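Side-chain contacts in uncharacterized protein (Bordetella bronchiseptica, PDB 4XG0), which probably phosphorylates acid sugars, acting as a kinase in their catabolism: residues Val137-Phe142 and Arg147-Gly152; Ala218-Leu223 and Ala243-Arg248; Ala290-Asp295 and Gly340-Arg345; Pro399-Ala404 and Gln418-Arg423. All coordinates share one frame; numbering follows the deposited sequence.

Contact 1 (Val137-Phe142 and Arg147-Gly152); sequences VVCPAF and RTVRQG
V149 sets CG1 anti to its backbone N (chi1 173°), which leaves CG2 anti to the carbonyl carbon and pointed at P140 and A141 across the contact. CG2 of V149 lies 3.9 Å from CD of P140, the two side chains crossing at a slant, and the same methyl is 4.0 Å from the backbone N of A141. In R147 the backbone pairing and the direction of the bond to CB set that atom 3.7 Å from F142 N; a bend at chi2 (91°) shapes the rest of the chain, which leads away.

The backbones also pair. F142 N donates to R147 O at 2.9 Å, and R147 N returns a bond to F142 O at 3.1 Å, a single antiparallel hydrogen-bonded pair closing the turn after strand 135-139. F142 O also accepts from the T145 hydroxyl within that turn.

Two reciprocal amide bonds thus fix the register, and the V149 CG2 methyl packs beside them on P140 and A141. The R147 side chain makes weak bonds to S113 OG and T145 O and comes to about 4 Å from a bound citrate, probably from the crystallisation liquor. The chemistry implies a mainly backbone-held, apolar join beside what may be a pocket, as the sugar-binding family name would suggest.

Contact 2 (Ala218-Leu223 and Ala243-Arg248); sequences ADVQRL and AAPLAR. With SO4 (sulfate ion), chain D.
P245 and V220 make the side-chain contact between helices 217-230 and 240-252: CG1 of V220 lies 4.0 Å from CG of P245. P245 directs its CB toward helix 217-230, and CG of its ring meets the valine. At the base of the ring, CB of P245 is 4.4 Å from CA of Q221, where the backbones come nearest, with the CA atoms of Q221 and P245 5.5 Å apart. Being a proline, P245 offers no N-H to the turn before it, and helix 240-252 is kinked there.

R248, one turn on, can be followed from CB outward. Its CB is directed toward helix 217-230, and CG is anti to the carbonyl carbon. CD packs against E422, in the chain's C-terminal part. The chain then bends at chi3 (-78°), turning the guanidinium back along its own helix so that one face lies over the carbonyl oxygen of A244, 3.7 Å from the plane. At the tip, NH1 donates to O1 of the sulfate at 3.0 Å and NH2 to O3 at 2.7 Å, both nearly straight (165° and 160°). CB of A244 also borders the ion, 3.7 Å from O3.

The sulfate, probably from the crystallisation liquor, may mark a spot that accepts an anion. Two helices that touch at P245, each following a strand of the parallel sheet, belong to an alpha/beta domain, consistent with a Rossmann-type strand-turn-helix.

Contact 3 (Ala290-Asp295 and Gly340-Arg345); sequences AQLADD and GELAAR
D295 and R345 meet in a salt bridge that, with a leucine pair beside it, joins the end of helix 289-292 and the start of helix 295-304 to helix 334-349, in the alpha/beta C-terminal domain. NH1 of R345 donates to OD1 of D295 at 2.9 Å, reaching the syn side of the carboxylate 20° out of its plane. A second bond, from NH2 of R345 to OD2 of D295 at 3.3 Å, is weak. The two groups approach from opposite directions but are not coplanar: carboxylate and guanidinium planes stand 47° apart, which fits one strong and one weak bond.

The apolar part of this first shell is L292 and L342, whose CD1 atoms lie 4.1 Å apart. L292 reaches there with CG anti to its backbone N (chi1 179°).

Farther out, R338 of the same helix as R345 also forms a salt bridge to OD1 of D295, and its NE donates to L292 O. The carboxylate is thus shared by two arginines, which would probably favour its ionised form. W285 touches both leucines, and W298 touches L342 and R345. D294, at the N-cap of helix 295-304, caps with its side chain a backbone N just past D295.

Between the polar and apolar parts, CD2 of L342 comes to 3.9 Å from OD1 of D295.

Contact 4 (Pro399-Ala404 and Gln418-Arg423); sequences PVVTKA and QAIRER
I420 packs against P399 and V401, placing helix 412-421 on strand 399-403 of the mixed sheet in the C-terminal domain: an alpha/beta layer in which a helix near the chain end lies over the strand before it.

Apolar contacts carry the whole join, and no hydrogen bond crosses between the two segments. The isoleucine divides its two branches between two residues of the strand. CG2 stands anti to the backbone N and takes the proline, 3.9 Å from CB of P399. CG1 is anti to the carbonyl carbon (chi1 -75°), and the extended chi2 (165°) carries CD1 onward to the valine, so that both CG1 and CD1 lie 4.0 Å from CG2 of V401. The valine methyl thus lies alongside the CG1-CD1 bond. P399 and V401, two residues apart on the strand, both point toward the helix, as alternation in a strand requires, while V400 between them points away. L387 of the neighbouring strand touches V401 and I420 alike and extends this apolar layer.

Backbone bonds hold each partner separately. P399 and V401 bond to V355 in the adjacent parallel strand, and V400 to G388 in the antiparallel one. In the helix, E422 N donates to Q418 O at 2.9 Å in the last turn.

Among polar side chains, R421 of the helix forms a salt bridge with D316. On the strand, K403 curls at chi3 (77°) and gives NZ further acceptors in F407 O and Q273 OE1, besides the bond from K403 NZ to A404 O at 2.8 Å.

In the fold
Along the chain the four contacts follow in series. Contacts 1 and 2 share the N-terminal domain, with centres 13 Å apart, and they touch: CB of C139 lies 3.5 Å from CD2 of L223, so helix 217-230 packs on strand 135-139 of the parallel sheet. Contacts 3 and 4 belong to the C-terminal half, their centres 22 Å apart without touching. Contacts 2 and 4 meet where the halves adjoin, centres 18 Å apart, R248 and E422 being in touch. Contacts 1 and 3 are farthest apart, at about 50 Å between centres. This layout fits a two-domain protein whose halves, thought to bind sugar and nucleotide, adjoin near contacts 2 and 4.

Contact 1 (Val137-Phe142 and Arg147-Gly152)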
loop_
_atom_site.group_PDB
_atom_site.type_symbol
_atom_site.label_atom_id
_atom_site.label_comp_id
_atom_site.label_asym_id
_atom_site.label_seq_id
_atom_site.Cartn_x
_atom_site.Cartn_y
_atom_site.Cartn_z
ATOM N N VAL A 137 -12.280 -11.183 5.814
ATOM C CA VAL A 137 -11.391 -10.693 6.853
ATOM C C VAL A 137 -11.949 -9.364 7.307
ATOM O O VAL A 137 -11.806 -8.338 6.634
ATOM C CB VAL A 137 -9.964 -10.554 6.331
ATOM C CG1 VAL A 137 -9.025 -10.154 7.490
ATOM C CG2 VAL A 137 -9.528 -11.868 5.645
ATOM N N VAL A 138 -12.587 -9.389 8.461
ATOM C CA VAL A 138 -13.471 -8.309 8.853
ATOM C C VAL A 138 -12.812 -7.424 9.894
ATOM O O VAL A 138 -12.457 -7.871 11.008
ATOM C CB VAL A 138 -14.772 -8.870 9.433
ATOM C CG1 VAL A 138 -15.696 -7.756 9.783
ATOM C CG2 VAL A 138 -15.445 -9.787 8.426
ATOM N N CYS A 139 -12.652 -6.157 9.545
ATOM C CA CYS A 139 -12.099 -5.187 10.484
ATOM C C CYS A 139 -12.548 -3.759 10.113
ATOM O O CYS A 139 -11.897 -3.059 9.328
ATOM C CB CYS A 139 -10.584 -5.258 10.473
ATOM S SG CYS A 139 -9.814 -3.986 11.523
ATOM N N PRO A 140 -13.635 -3.297 10.724
ATOM C CA PRO A 140 -14.172 -2.003 10.283
ATOM C C PRO A 140 -13.516 -0.794 10.976
ATOM O O PRO A 140 -14.032 0.335 10.928
ATOM C CB PRO A 140 -15.664 -2.109 10.635
ATOM C CG PRO A 140 -15.923 -3.566 10.786
ATOM C CD PRO A 140 -14.665 -4.078 11.414
ATOM N N ALA A 141 -12.419 -1.024 11.661
ATOM C CA ALA A 141 -11.721 0.082 12.351
ATOM C C ALA A 141 -11.413 1.252 11.448
ATOM O O ALA A 141 -11.072 1.081 10.265
ATOM C CB ALA A 141 -10.429 -0.403 12.959
ATOM N N PHE A 142 -11.450 2.450 12.038
ATOM C CA PHE A 142 -11.079 3.664 11.320
ATOM C C PHE A 142 -10.443 4.544 12.367
ATOM O O PHE A 142 -11.083 5.414 12.947
ATOM C CB PHE A 142 -12.327 4.317 10.720
ATOM C CG PHE A 142 -12.046 5.242 9.564
ATOM C CD1 PHE A 142 -10.762 5.644 9.281
ATOM C CD2 PHE A 142 -13.081 5.689 8.779
ATOM C CE1 PHE A 142 -10.501 6.482 8.185
ATOM C CE2 PHE A 142 -12.817 6.529 7.678
ATOM C CZ PHE A 142 -11.548 6.911 7.404
ATOM N N ARG A 147 -12.697 4.920 15.553
ATOM C CA ARG A 147 -13.275 3.579 15.603
ATOM C C ARG A 147 -12.163 2.551 15.665
ATOM O O ARG A 147 -11.210 2.609 14.897
ATOM C CB ARG A 147 -14.167 3.332 14.409
ATOM C CG ARG A 147 -15.478 4.091 14.427
ATOM C CD ARG A 147 -15.352 5.422 13.726
ATOM N NE ARG A 147 -16.660 6.033 13.547
ATOM C CZ ARG A 147 -17.143 7.042 14.276
ATOM N NH1 ARG A 147 -18.372 7.481 14.044
ATOM N NH2 ARG A 147 -16.415 7.626 15.226
ATOM N N THR A 148 -12.270 1.632 16.604
ATOM C CA THR A 148 -11.268 0.603 16.785
ATOM C C THR A 148 -12.009 -0.707 17.008
ATOM O O THR A 148 -13.198 -0.694 17.283
ATOM C CB THR A 148 -10.341 0.908 17.954
ATOM O OG1 THR A 148 -11.089 1.049 19.190
ATOM C CG2 THR A 148 -9.569 2.196 17.684
ATOM N N VAL A 149 -11.296 -1.816 16.840
ATOM C CA VAL A 149 -11.838 -3.142 17.109
ATOM C C VAL A 149 -10.990 -3.746 18.220
ATOM O O VAL A 149 -9.753 -3.935 18.073
ATOM C CB VAL A 149 -11.844 -4.037 15.851
ATOM C CG1 VAL A 149 -12.249 -5.459 16.212
ATOM C CG2 VAL A 149 -12.799 -3.454 14.783
ATOM N N ARG A 150 -11.653 -4.008 19.345
ATOM C CA ARG A 150 -11.013 -4.446 20.590
ATOM C C ARG A 150 -11.611 -5.758 21.087
ATOM O O ARG A 150 -12.767 -5.791 21.493
ATOM C CB ARG A 150 -11.203 -3.389 21.670
ATOM C CG ARG A 150 -10.662 -2.034 21.260
ATOM C CD ARG A 150 -10.621 -1.078 22.446
ATOM N NE ARG A 150 -10.496 0.293 21.975
ATOM C CZ ARG A 150 -10.295 1.355 22.756
ATOM N NH1 ARG A 150 -10.188 2.555 22.192
ATOM N NH2 ARG A 150 -10.220 1.229 24.081
ATOM N N GLN A 151 -10.802 -6.818 21.074
ATOM C CA GLN A 151 -11.280 -8.168 21.357
ATOM C C GLN A 151 -12.586 -8.425 20.570
ATOM O O GLN A 151 -13.558 -9.027 21.089
ATOM C CB GLN A 151 -11.454 -8.376 22.873
ATOM C CG GLN A 151 -10.124 -8.179 23.615
ATOM C CD GLN A 151 -10.113 -8.745 25.014
ATOM O OE1 GLN A 151 -10.852 -8.303 25.883
ATOM N NE2 GLN A 151 -9.259 -9.719 25.235
ATOM N N GLY A 152 -12.567 -7.956 19.327
ATOM C CA GLY A 152 -13.646 -8.162 18.374
ATOM C C GLY A 152 -14.790 -7.176 18.475
ATOM O O GLY A 152 -15.726 -7.248 17.663
#

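Contact 2 (Ala218-Leu223 and Ala243-Arg248)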
loop_
_atom_site.group_PDB
_atom_site.type_symbol
_atom_site.label_atom_id
_atom_site.label_comp_id
_atom_site.label_asym_id
_atom_site.label_seq_id
_atom_site.Cartn_x
_atom_site.Cartn_y
_atom_site.Cartn_z
ATOM N N ALA A 218 -1.183 1.546 12.369
ATOM C CA ALA A 218 -0.150 0.527 12.300
ATOM C C ALA A 218 -0.774 -0.869 12.294
ATOM O O ALA A 218 -0.306 -1.781 11.591
ATOM C CB ALA A 218 0.866 0.679 13.468
ATOM N N ASP A 219 -1.795 -1.053 13.124
ATOM C CA ASP A 219 -2.469 -2.341 13.226
ATOM C C ASP A 219 -3.201 -2.609 11.931
ATOM O O ASP A 219 -3.210 -3.723 11.444
ATOM C CB ASP A 219 -3.493 -2.347 14.343
ATOM C CG ASP A 219 -2.886 -2.500 15.730
ATOM O OD1 ASP A 219 -1.702 -2.846 15.905
ATOM O OD2 ASP A 219 -3.650 -2.291 16.695
ATOM N N VAL A 220 -3.833 -1.574 11.390
ATOM C CA VAL A 220 -4.552 -1.702 10.124
ATOM C C VAL A 220 -3.580 -2.024 8.988
ATOM O O VAL A 220 -3.869 -2.874 8.107
ATOM C CB VAL A 220 -5.380 -0.472 9.808
ATOM C CG1 VAL A 220 -6.090 -0.661 8.474
ATOM C CG2 VAL A 220 -6.434 -0.249 10.914
ATOM N N GLN A 221 -2.415 -1.384 8.995
ATOM C CA GLN A 221 -1.434 -1.647 7.931
ATOM C C GLN A 221 -0.897 -3.080 7.984
ATOM O O GLN A 221 -0.711 -3.743 6.925
ATOM C CB GLN A 221 -0.268 -0.658 8.007
ATOM C CG GLN A 221 0.873 -0.928 6.992
ATOM C CD GLN A 221 2.014 0.039 7.162
ATOM O OE1 GLN A 221 2.718 0.015 8.182
ATOM N NE2 GLN A 221 2.205 0.909 6.176
ATOM N N ARG A 222 -0.620 -3.558 9.202
ATOM C CA ARG A 222 -0.174 -4.934 9.396
ATOM C C ARG A 222 -1.216 -5.882 8.847
ATOM O O ARG A 222 -0.885 -6.887 8.226
ATOM C CB ARG A 222 0.066 -5.248 10.887
ATOM C CG ARG A 222 0.562 -6.644 11.169
ATOM C CD ARG A 222 0.907 -6.858 12.655
ATOM N NE ARG A 222 1.608 -5.697 13.213
ATOM C CZ ARG A 222 1.142 -4.894 14.177
ATOM N NH1 ARG A 222 -0.032 -5.116 14.776
ATOM N NH2 ARG A 222 1.883 -3.866 14.571
ATOM N N LEU A 223 -2.489 -5.600 9.128
ATOM C CA LEU A 223 -3.572 -6.458 8.660
ATOM C C LEU A 223 -3.650 -6.409 7.140
ATOM O O LEU A 223 -3.808 -7.439 6.501
ATOM C CB LEU A 223 -4.934 -6.052 9.282
ATOM C CG LEU A 223 -6.186 -6.739 8.731
ATOM C CD1 LEU A 223 -6.095 -8.224 8.863
ATOM C CD2 LEU A 223 -7.439 -6.271 9.427
ATOM N N ALA A 243 -8.950 1.252 3.504
ATOM C CA ALA A 243 -8.851 1.614 2.081
ATOM C C ALA A 243 -7.462 1.945 1.570
ATOM O O ALA A 243 -6.951 1.283 0.656
ATOM C CB ALA A 243 -9.841 2.726 1.744
ATOM N N ALA A 244 -6.814 2.965 2.112
ATOM C CA ALA A 244 -5.491 3.325 1.622
ATOM C C ALA A 244 -4.452 2.205 1.880
ATOM O O ALA A 244 -3.648 1.883 1.023
ATOM C CB ALA A 244 -5.071 4.618 2.213
ATOM N N PRO A 245 -4.474 1.583 3.069
ATOM C CA PRO A 245 -3.558 0.464 3.290
ATOM C C PRO A 245 -3.695 -0.627 2.222
ATOM O O PRO A 245 -2.676 -1.123 1.763
ATOM C CB PRO A 245 -3.991 -0.055 4.690
ATOM C CG PRO A 245 -4.482 1.184 5.348
ATOM C CD PRO A 245 -5.206 1.961 4.290
ATOM N N LEU A 246 -4.909 -0.947 1.806
ATOM C CA LEU A 246 -5.110 -1.981 0.808
ATOM C C LEU A 246 -4.661 -1.484 -0.561
ATOM O O LEU A 246 -4.008 -2.223 -1.302
ATOM C CB LEU A 246 -6.568 -2.407 0.743
ATOM C CG LEU A 246 -7.036 -3.242 1.916
ATOM C CD1 LEU A 246 -8.588 -3.361 1.934
ATOM C CD2 LEU A 246 -6.319 -4.643 1.886
ATOM N N ALA A 247 -5.035 -0.257 -0.894
ATOM C CA ALA A 247 -4.517 0.361 -2.154
ATOM C C ALA A 247 -3.001 0.243 -2.255
ATOM O O ALA A 247 -2.435 -0.106 -3.314
ATOM C CB ALA A 247 -4.940 1.801 -2.240
ATOM N N ARG A 248 -2.296 0.579 -1.167
ATOM C CA ARG A 248 -0.868 0.476 -1.137
ATOM C C ARG A 248 -0.311 -0.966 -1.166
ATOM O O ARG A 248 0.666 -1.260 -1.867
ATOM C CB ARG A 248 -0.320 1.235 0.080
ATOM C CG ARG A 248 -0.529 2.744 0.028
ATOM C CD ARG A 248 0.237 3.468 1.098
ATOM N NE ARG A 248 -0.450 3.345 2.375
ATOM C CZ ARG A 248 -1.307 4.247 2.854
ATOM N NH1 ARG A 248 -1.879 4.031 4.027
ATOM N NH2 ARG A 248 -1.624 5.335 2.157
HETATM S S SO4 D . -3.490 7.558 4.610
HETATM O O1 SO4 D . -3.390 6.275 5.356
HETATM O O2 SO4 D . -4.876 7.995 4.355
HETATM O O3 SO4 D . -2.860 7.422 3.290
HETATM O O4 SO4 D . -2.839 8.634 5.367
#

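Contact 3 (Ala290-Asp295 and Gly340-Arg345)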
loop_
_atom_site.group_PDB
_atom_site.type_symbol
_atom_site.label_atom_id
_atom_site.label_comp_id
_atom_site.label_asym_id
_atom_site.label_seq_id
_atom_site.Cartn_x
_atom_site.Cartn_y
_atom_site.Cartn_z
ATOM N N ALA A 290 39.143 4.281 -1.636
ATOM C CA ALA A 290 39.924 3.423 -2.520
ATOM C C ALA A 290 39.027 2.391 -3.213
ATOM O O ALA A 290 39.147 2.162 -4.419
ATOM C CB ALA A 290 41.012 2.732 -1.747
ATOM N N GLN A 291 38.119 1.774 -2.464
ATOM C CA GLN A 291 37.226 0.761 -3.051
ATOM C C GLN A 291 36.257 1.346 -4.069
ATOM O O GLN A 291 36.002 0.741 -5.126
ATOM C CB GLN A 291 36.457 0.023 -1.946
ATOM C CG GLN A 291 37.353 -0.849 -1.048
ATOM C CD GLN A 291 36.632 -1.366 0.196
ATOM O OE1 GLN A 291 35.697 -0.740 0.706
ATOM N NE2 GLN A 291 37.056 -2.525 0.673
ATOM N N LEU A 292 35.698 2.513 -3.761
ATOM C CA LEU A 292 34.774 3.169 -4.661
ATOM C C LEU A 292 35.403 3.400 -6.062
ATOM O O LEU A 292 34.697 3.298 -7.073
ATOM C CB LEU A 292 34.286 4.469 -4.043
ATOM C CG LEU A 292 33.324 5.272 -4.896
ATOM C CD1 LEU A 292 32.152 4.437 -5.384
ATOM C CD2 LEU A 292 32.862 6.452 -4.050
ATOM N N ALA A 293 36.711 3.696 -6.120
ATOM C CA ALA A 293 37.391 3.908 -7.403
ATOM C C ALA A 293 37.863 2.609 -8.066
ATOM O O ALA A 293 38.460 2.651 -9.138
ATOM C CB ALA A 293 38.585 4.868 -7.223
ATOM N N ASP A 294 37.591 1.469 -7.434
ATOM C CA ASP A 294 38.082 0.169 -7.885
ATOM C C ASP A 294 36.928 -0.647 -8.454
ATOM O O ASP A 294 36.034 -1.088 -7.722
ATOM C CB ASP A 294 38.704 -0.569 -6.701
ATOM C CG ASP A 294 39.469 -1.812 -7.123
ATOM O OD1 ASP A 294 39.217 -2.334 -8.232
ATOM O OD2 ASP A 294 40.322 -2.268 -6.333
ATOM N N ASP A 295 36.898 -0.809 -9.770
ATOM C CA ASP A 295 35.689 -1.350 -10.368
ATOM C C ASP A 295 35.526 -2.814 -9.970
ATOM O O ASP A 295 34.410 -3.351 -9.989
ATOM C CB ASP A 295 35.667 -1.186 -11.888
ATOM C CG ASP A 295 34.250 -1.206 -12.449
ATOM O OD1 ASP A 295 33.417 -0.369 -12.018
ATOM O OD2 ASP A 295 33.989 -2.051 -13.333
ATOM N N GLY A 340 26.872 7.751 -8.933
ATOM C CA GLY A 340 25.822 7.960 -9.915
ATOM C C GLY A 340 25.980 7.035 -11.086
ATOM O O GLY A 340 25.012 6.433 -11.564
ATOM N N GLU A 341 27.205 6.927 -11.576
ATOM C CA GLU A 341 27.458 6.058 -12.722
ATOM C C GLU A 341 27.183 4.601 -12.366
ATOM O O GLU A 341 26.563 3.878 -13.158
ATOM C CB GLU A 341 28.884 6.216 -13.228
ATOM C CG GLU A 341 29.101 7.517 -13.979
ATOM C CD GLU A 341 29.516 7.300 -15.431
ATOM O OE1 GLU A 341 30.697 6.945 -15.664
ATOM O OE2 GLU A 341 28.667 7.486 -16.336
ATOM N N LEU A 342 27.648 4.161 -11.191
ATOM C CA LEU A 342 27.411 2.760 -10.777
ATOM C C LEU A 342 25.906 2.452 -10.553
ATOM O O LEU A 342 25.394 1.407 -10.988
ATOM C CB LEU A 342 28.228 2.443 -9.516
ATOM C CG LEU A 342 29.757 2.548 -9.722
ATOM C CD1 LEU A 342 30.527 2.319 -8.436
ATOM C CD2 LEU A 342 30.245 1.574 -10.794
ATOM N N ALA A 343 25.202 3.364 -9.894
ATOM C CA ALA A 343 23.770 3.199 -9.695
ATOM C C ALA A 343 23.104 2.988 -11.043
ATOM O O ALA A 343 22.239 2.118 -11.188
ATOM C CB ALA A 343 23.173 4.404 -8.996
ATOM N N ALA A 344 23.502 3.780 -12.034
ATOM C CA ALA A 344 22.878 3.674 -13.370
ATOM C C ALA A 344 23.192 2.347 -14.003
ATOM O O ALA A 344 22.318 1.717 -14.630
ATOM C CB ALA A 344 23.342 4.809 -14.280
ATOM N N ARG A 345 24.441 1.909 -13.886
ATOM C CA ARG A 345 24.799 0.607 -14.430
ATOM C C ARG A 345 23.916 -0.496 -13.839
ATOM O O ARG A 345 23.460 -1.411 -14.551
ATOM C CB ARG A 345 26.272 0.312 -14.222
ATOM C CG ARG A 345 27.191 0.968 -15.237
ATOM C CD ARG A 345 28.670 0.891 -14.855
ATOM N NE ARG A 345 29.124 -0.463 -14.530
ATOM C CZ ARG A 345 30.329 -0.745 -14.036
ATOM N NH1 ARG A 345 31.181 0.223 -13.830
ATOM N NH2 ARG A 345 30.679 -1.998 -13.754
#

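Contact 4 (Pro399-Ala404 and Gln418-Arg423)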
loop_
_atom_site.group_PDB
_atom_site.type_symbol
_atom_site.label_atom_id
_atom_site.label_comp_id
_atom_site.label_asym_id
_atom_site.label_seq_id
_atom_site.Cartn_x
_atom_site.Cartn_y
_atom_site.Cartn_z
ATOM N N PRO A 399 10.548 5.077 -11.546
ATOM C CA PRO A 399 10.235 5.930 -10.388
ATOM C C PRO A 399 11.484 6.413 -9.659
ATOM O O PRO A 399 12.472 5.684 -9.510
ATOM C CB PRO A 399 9.407 5.021 -9.503
ATOM C CG PRO A 399 8.738 4.032 -10.500
ATOM C CD PRO A 399 9.906 3.754 -11.441
ATOM N N VAL A 400 11.435 7.677 -9.249
ATOM C CA VAL A 400 12.560 8.326 -8.594
ATOM C C VAL A 400 12.046 9.238 -7.475
ATOM O O VAL A 400 10.963 9.832 -7.575
ATOM C CB VAL A 400 13.412 9.171 -9.614
ATOM C CG1 VAL A 400 12.526 10.149 -10.389
ATOM C CG2 VAL A 400 14.548 9.883 -8.927
ATOM N N VAL A 401 12.835 9.310 -6.406
ATOM C CA VAL A 401 12.620 10.215 -5.299
ATOM C C VAL A 401 13.928 10.933 -5.078
ATOM O O VAL A 401 14.997 10.323 -5.067
ATOM C CB VAL A 401 12.271 9.442 -3.996
ATOM C CG1 VAL A 401 12.358 10.344 -2.768
ATOM C CG2 VAL A 401 10.905 8.785 -4.093
ATOM N N THR A 402 13.851 12.240 -4.909
ATOM C CA THR A 402 15.038 12.997 -4.616
ATOM C C THR A 402 14.842 13.753 -3.292
ATOM O O THR A 402 13.713 14.055 -2.857
ATOM C CB THR A 402 15.375 13.952 -5.780
ATOM O OG1 THR A 402 14.187 14.658 -6.149
ATOM C CG2 THR A 402 15.852 13.160 -6.991
ATOM N N LYS A 403 15.955 14.062 -2.645
ATOM C CA LYS A 403 15.884 14.699 -1.334
ATOM C C LYS A 403 17.178 15.415 -1.036
ATOM O O LYS A 403 18.252 14.909 -1.349
ATOM C CB LYS A 403 15.630 13.649 -0.240
ATOM C CG LYS A 403 15.468 14.197 1.150
ATOM C CD LYS A 403 15.296 13.090 2.205
ATOM C CE LYS A 403 16.623 12.398 2.551
ATOM N NZ LYS A 403 17.580 13.340 3.249
ATOM N N ALA A 404 17.080 16.577 -0.410
ATOM C CA ALA A 404 18.286 17.251 0.026
ATOM C C ALA A 404 18.901 16.449 1.181
ATOM O O ALA A 404 18.190 15.791 1.945
ATOM C CB ALA A 404 17.989 18.652 0.429
ATOM N N GLN A 418 9.505 2.647 0.486
ATOM C CA GLN A 418 8.185 2.089 0.610
ATOM C C GLN A 418 7.203 2.840 -0.300
ATOM O O GLN A 418 6.346 2.226 -0.917
ATOM C CB GLN A 418 7.746 2.132 2.084
ATOM C CG GLN A 418 6.298 1.717 2.311
ATOM C CD GLN A 418 5.861 1.725 3.789
ATOM O OE1 GLN A 418 5.014 0.925 4.188
ATOM N NE2 GLN A 418 6.397 2.655 4.580
ATOM N N ALA A 419 7.358 4.164 -0.408
ATOM C CA ALA A 419 6.470 4.992 -1.227
ATOM C C ALA A 419 6.516 4.567 -2.668
ATOM O O ALA A 419 5.497 4.602 -3.351
ATOM C CB ALA A 419 6.839 6.413 -1.121
ATOM N N ILE A 420 7.700 4.192 -3.128
ATOM C CA ILE A 420 7.845 3.783 -4.536
ATOM C C ILE A 420 7.105 2.463 -4.710
ATOM O O ILE A 420 6.329 2.269 -5.648
ATOM C CB ILE A 420 9.315 3.635 -4.941
ATOM C CG1 ILE A 420 9.975 5.015 -5.125
ATOM C CG2 ILE A 420 9.434 2.858 -6.243
ATOM C CD1 ILE A 420 11.511 4.977 -5.180
ATOM N N ARG A 421 7.346 1.537 -3.790
ATOM C CA ARG A 421 6.774 0.209 -3.927
ATOM C C ARG A 421 5.259 0.275 -3.886
ATOM O O ARG A 421 4.587 -0.430 -4.602
ATOM C CB ARG A 421 7.249 -0.682 -2.796
ATOM C CG ARG A 421 8.708 -0.903 -2.815
ATOM C CD ARG A 421 9.132 -2.081 -1.987
ATOM N NE ARG A 421 10.318 -2.572 -2.651
ATOM C CZ ARG A 421 10.293 -3.404 -3.683
ATOM N NH1 ARG A 421 9.147 -3.917 -4.119
ATOM N NH2 ARG A 421 11.421 -3.750 -4.248
ATOM N N GLU A 422 4.736 1.138 -3.014
ATOM C CA GLU A 422 3.316 1.160 -2.709
ATOM C C GLU A 422 2.484 2.099 -3.566
ATOM O O GLU A 422 1.362 2.418 -3.230
ATOM C CB GLU A 422 3.135 1.483 -1.242
ATOM C CG GLU A 422 3.668 0.357 -0.379
ATOM C CD GLU A 422 3.365 0.537 1.091
ATOM O OE1 GLU A 422 3.112 1.681 1.542
ATOM O OE2 GLU A 422 3.428 -0.488 1.785
ATOM N N ARG A 423 3.080 2.569 -4.664
ATOM C CA ARG A 423 2.364 3.342 -5.656
ATOM C C ARG A 423 2.202 2.510 -6.906
ATOM O O ARG A 423 3.130 1.810 -7.302
ATOM C CB ARG A 423 3.129 4.616 -5.988
ATOM C CG ARG A 423 2.557 5.386 -7.147
ATOM C CD ARG A 423 2.995 6.823 -7.139
ATOM N NE ARG A 423 2.391 7.514 -6.010
ATOM C CZ ARG A 423 1.236 8.178 -6.066
ATOM N NH1 ARG A 423 0.771 8.755 -4.972
ATOM N NH2 ARG A 423 0.551 8.269 -7.201
#